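Local atomic coordinates of heme oxygenase (Chlamydomonas reinhardtii, PDB entry 4RAJ), a protein that probably catalyses the oxygen-dependent breakdown of heme to biliverdin, and is captured here without heme. Residues 37-40 with 41-45; 209-212 with 213-217. One frame throughout, in Å; residues are numbered along the deposited sequence.

Contact 1. Residues 37-40 with 41-45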
loop_
_atom_site.group_PDB
_atom_site.type_symbol
_atom_site.label_atom_id
_atom_site.label_comp_id
_atom_site.label_asym_id
_atom_site.label_seq_id
_atom_site.Cartn_x
_atom_site.Cartn_y
_atom_site.Cartn_z
ATOM N N SER A 37 8.462 7.721 11.635
ATOM C CA SER A 37 8.188 8.820 12.574
ATOM C C SER A 37 6.880 9.522 12.214
ATOM O O SER A 37 6.054 9.800 13.083
ATOM C CB SER A 37 9.343 9.850 12.599
ATOM O OG SER A 37 10.504 9.310 13.214
ATOM N N LEU A 38 6.690 9.771 10.922
ATOM C CA LEU A 38 5.486 10.423 10.406
ATOM C C LEU A 38 4.240 9.653 10.811
ATOM O O LEU A 38 3.283 10.221 11.343
ATOM C CB LEU A 38 5.542 10.506 8.882
ATOM C CG LEU A 38 5.122 11.761 8.137
ATOM C CD1 LEU A 38 5.954 12.939 8.619
ATOM C CD2 LEU A 38 5.319 11.539 6.642
ATOM N N VAL A 39 4.251 8.354 10.526
ATOM C CA VAL A 39 3.109 7.488 10.851
ATOM C C VAL A 39 2.880 7.370 12.360
ATOM O O VAL A 39 1.767 7.617 12.844
ATOM C CB VAL A 39 3.291 6.098 10.252
ATOM C CG1 VAL A 39 2.166 5.180 10.708
ATOM C CG2 VAL A 39 3.344 6.199 8.711
ATOM N N ASN A 40 3.915 7.004 13.110
ATOM C CA ASN A 40 3.736 6.900 14.555
ATOM C C ASN A 40 3.298 8.224 15.193
ATOM O O ASN A 40 2.499 8.228 16.124
ATOM C CB ASN A 40 5.010 6.392 15.241
ATOM C CG ASN A 40 5.404 4.995 14.787
ATOM O OD1 ASN A 40 6.488 4.776 14.273
ATOM N ND2 ASN A 40 4.485 4.056 14.928
ATOM N N ALA A 41 3.809 9.343 14.697
ATOM C CA ALA A 41 3.430 10.650 15.251
ATOM C C ALA A 41 1.960 10.972 15.028
ATOM O O ALA A 41 1.406 11.849 15.697
ATOM C CB ALA A 41 4.275 11.743 14.667
ATOM N N ARG A 42 1.333 10.284 14.078
ATOM C CA ARG A 42 -0.062 10.567 13.753
ATOM C C ARG A 42 -1.036 9.493 14.259
ATOM O O ARG A 42 -2.223 9.752 14.368
ATOM C CB ARG A 42 -0.213 10.754 12.250
ATOM C CG ARG A 42 0.162 12.178 11.819
ATOM C CD ARG A 42 0.244 12.318 10.317
ATOM N NE ARG A 42 0.740 13.636 9.916
ATOM C CZ ARG A 42 2.010 14.036 10.018
ATOM N NH1 ARG A 42 2.939 13.229 10.525
ATOM N NH2 ARG A 42 2.351 15.256 9.623
ATOM N N LEU A 43 -0.526 8.312 14.587
ATOM C CA LEU A 43 -1.355 7.240 15.141
ATOM C C LEU A 43 -2.176 7.643 16.345
ATOM O O LEU A 43 -3.368 7.335 16.406
ATOM C CB LEU A 43 -0.497 6.055 15.548
ATOM C CG LEU A 43 0.112 5.290 14.396
ATOM C CD1 LEU A 43 0.877 4.101 14.943
ATOM C CD2 LEU A 43 -0.978 4.873 13.433
ATOM N N ILE A 44 -1.542 8.290 17.322
ATOM C CA ILE A 44 -2.252 8.657 18.540
ATOM C C ILE A 44 -3.389 9.602 18.195
ATOM O O ILE A 44 -4.498 9.487 18.722
ATOM C CB ILE A 44 -1.310 9.299 19.596
ATOM C CG1 ILE A 44 -0.722 8.213 20.487
ATOM C CG2 ILE A 44 -2.064 10.267 20.493
ATOM C CD1 ILE A 44 -1.771 7.343 21.129
ATOM N N ALA A 45 -3.117 10.515 17.267
ATOM C CA ALA A 45 -4.147 11.433 16.812
ATOM C C ALA A 45 -5.291 10.648 16.179
ATOM O O ALA A 45 -6.450 10.877 16.487
ATOM C CB ALA A 45 -3.573 12.440 15.820
#
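R42 folds back along its own helix onto L38, and NH1 donates to L38 O at 3.1 Å with an N-H...O angle of 150°. The oxygen sits at the guanidinium edge, only 7° out of that plane, while the donor is tilted from the L38 carbonyl plane. The chain is extended from CG to NE and turns at its end (chi4 74°), which brings NH1 back to the carbonyl. The same nitrogen lies alongside the L38 side chain, 3.6 Å from its CG. With an alanine in place of R42, L38 O would probably lose this donor and the L38 side chain its neighbour. One residue on, V39 O is gripped twice: R42 N lies 3.0 Å from V39 O, above the carbonyl plane, and L43 N also lies 3.0 Å from V39 O, close to the direction of the C=O bond. V39 CG1 meets L43 CD2 at 4.2 Å. Outward, L38 touches N222 and K226, and V39 and R42 touch I225, all on helix 204-227. The mixed i+3 and i+4 bonding marks a slightly irregular alpha-helical turn of helix 29-47, bridged by an arginine-to-carbonyl bond, on the surface of the all-helical heme oxygenase fold.

Contact 2. Residues 209-212 with 213-217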
loop_
_atom_site.group_PDB
_atom_site.type_symbol
_atom_site.label_atom_id
_atom_site.label_comp_id
_atom_site.label_asym_id
_atom_site.label_seq_id
_atom_site.Cartn_x
_atom_site.Cartn_y
_atom_site.Cartn_z
ATOM N N GLN A 209 15.474 1.651 -12.249
ATOM C CA GLN A 209 14.138 2.232 -12.223
ATOM C C GLN A 209 13.296 1.665 -11.098
ATOM O O GLN A 209 12.504 2.376 -10.499
ATOM C CB GLN A 209 13.417 1.999 -13.542
ATOM C CG GLN A 209 13.819 2.930 -14.660
ATOM C CD GLN A 209 12.996 2.696 -15.903
ATOM O OE1 GLN A 209 12.860 1.566 -16.360
ATOM N NE2 GLN A 209 12.427 3.761 -16.447
ATOM N N LEU A 210 13.454 0.375 -10.827
ATOM C CA LEU A 210 12.711 -0.260 -9.743
ATOM C C LEU A 210 13.133 0.314 -8.399
ATOM O O LEU A 210 12.301 0.554 -7.524
ATOM C CB LEU A 210 12.919 -1.780 -9.773
ATOM C CG LEU A 210 12.303 -2.471 -10.992
ATOM C CD1 LEU A 210 12.862 -3.882 -11.172
ATOM C CD2 LEU A 210 10.781 -2.511 -10.833
ATOM N N LEU A 211 14.431 0.537 -8.234
ATOM C CA LEU A 211 14.947 1.246 -7.061
ATOM C C LEU A 211 14.290 2.621 -6.952
ATOM O O LEU A 211 13.791 2.991 -5.891
ATOM C CB LEU A 211 16.483 1.386 -7.127
ATOM C CG LEU A 211 17.155 2.226 -6.030
ATOM C CD1 LEU A 211 16.581 1.836 -4.687
ATOM C CD2 LEU A 211 18.662 2.021 -6.028
ATOM N N SER A 212 14.293 3.374 -8.051
ATOM C CA SER A 212 13.734 4.716 -8.032
ATOM C C SER A 212 12.252 4.695 -7.678
ATOM O O SER A 212 11.788 5.540 -6.933
ATOM C CB SER A 212 13.941 5.408 -9.374
ATOM O OG SER A 212 15.312 5.674 -9.584
ATOM N N GLU A 213 11.511 3.732 -8.211
ATOM C CA GLU A 213 10.079 3.697 -7.969
ATOM C C GLU A 213 9.766 3.278 -6.531
ATOM O O GLU A 213 8.787 3.737 -5.961
ATOM C CB GLU A 213 9.389 2.774 -8.972
ATOM C CG GLU A 213 9.335 3.390 -10.375
ATOM C CD GLU A 213 8.579 4.710 -10.410
ATOM O OE1 GLU A 213 7.517 4.823 -9.749
ATOM O OE2 GLU A 213 9.052 5.642 -11.096
ATOM N N HIS A 214 10.608 2.413 -5.963
ATOM C CA HIS A 214 10.534 2.019 -4.549
ATOM C C HIS A 214 10.659 3.267 -3.650
ATOM O O HIS A 214 9.855 3.479 -2.747
ATOM C CB HIS A 214 11.641 0.989 -4.257
ATOM C CG HIS A 214 11.802 0.612 -2.814
ATOM N ND1 HIS A 214 10.816 -0.018 -2.086
ATOM C CD2 HIS A 214 12.866 0.735 -1.981
ATOM C CE1 HIS A 214 11.260 -0.259 -0.863
ATOM N NE2 HIS A 214 12.496 0.200 -0.769
ATOM N N LEU A 215 11.662 4.103 -3.913
ATOM C CA LEU A 215 11.832 5.333 -3.145
ATOM C C LEU A 215 10.644 6.269 -3.362
ATOM O O LEU A 215 10.211 6.968 -2.443
ATOM C CB LEU A 215 13.140 6.039 -3.538
ATOM C CG LEU A 215 14.418 5.256 -3.261
ATOM C CD1 LEU A 215 15.619 6.015 -3.836
ATOM C CD2 LEU A 215 14.584 5.016 -1.765
ATOM N N ALA A 216 10.127 6.294 -4.591
ATOM C CA ALA A 216 9.030 7.202 -4.933
ATOM C C ALA A 216 7.769 6.846 -4.156
ATOM O O ALA A 216 6.991 7.730 -3.793
ATOM C CB ALA A 216 8.740 7.181 -6.437
ATOM N N ALA A 217 7.566 5.555 -3.907
ATOM C CA ALA A 217 6.387 5.122 -3.155
ATOM C C ALA A 217 6.432 5.678 -1.739
ATOM O O ALA A 217 5.417 6.151 -1.228
ATOM C CB ALA A 217 6.285 3.599 -3.143
#
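Two regular alpha-helical turns of helix 204-227, part of the all-helical heme oxygenase fold, tie Q209 to E213, L210 to H214, L211 to L215 and S212 to A216. All four i to i+4 bonds are formed. E213 N to Q209 O is the shortest at 2.8 Å, and L215 N to L211 O, at 3.1 Å, is the straightest, with an N-H...O angle of 165°.

The side chains built on these turns go separate ways. E213 sets CG beside its backbone N (chi1 -73°) and 3.3 Å from Q209 O, then bends at chi2, and its OE1 is hydrogen-bonded to NE2 of both H143 and H128. That double grip ties helix 204-227 to helices 140-151 and 120-135, and if both imidazoles donate, they would probably favour the carboxylate form. H214 is buried, and both ring nitrogens have partners: ND1 with T146 OG1 and NE2 with S28 OG, while F218 packs edge-to-face with the ring.

On another flank, L211 CD1 comes to 4.3 Å from L215 CG, an apolar i to i+4 pair, and L215 CG also lies 3.5 Å from L211 O. H214 CG is anti to the backbone N (chi1 173°) and beside its own carbonyl carbon, while H214 CB stays 3.4 Å from L210 O and equally 3.4 Å from L211 O.

In the fold
Contacts 1 and 2 do not touch: their centres are 24 Å apart and their nearest atoms about 10 Å. They are nevertheless joined through helix 204-227, which carries contact 2 and continues to residues N222, I225 and K226, against which contact 1 packs. Contact 1 borders a bound PG6 molecule, the V39 side chain lying about 4 Å from it; contact 2 is linked to that site at second hand, through H214, whose partners T146 and F218 line the pocket. I225, another lining residue, touches V39 and R42. PG6 probably came from the crystallisation liquor, and in this heme-free structure it may mark part of the substrate pocket.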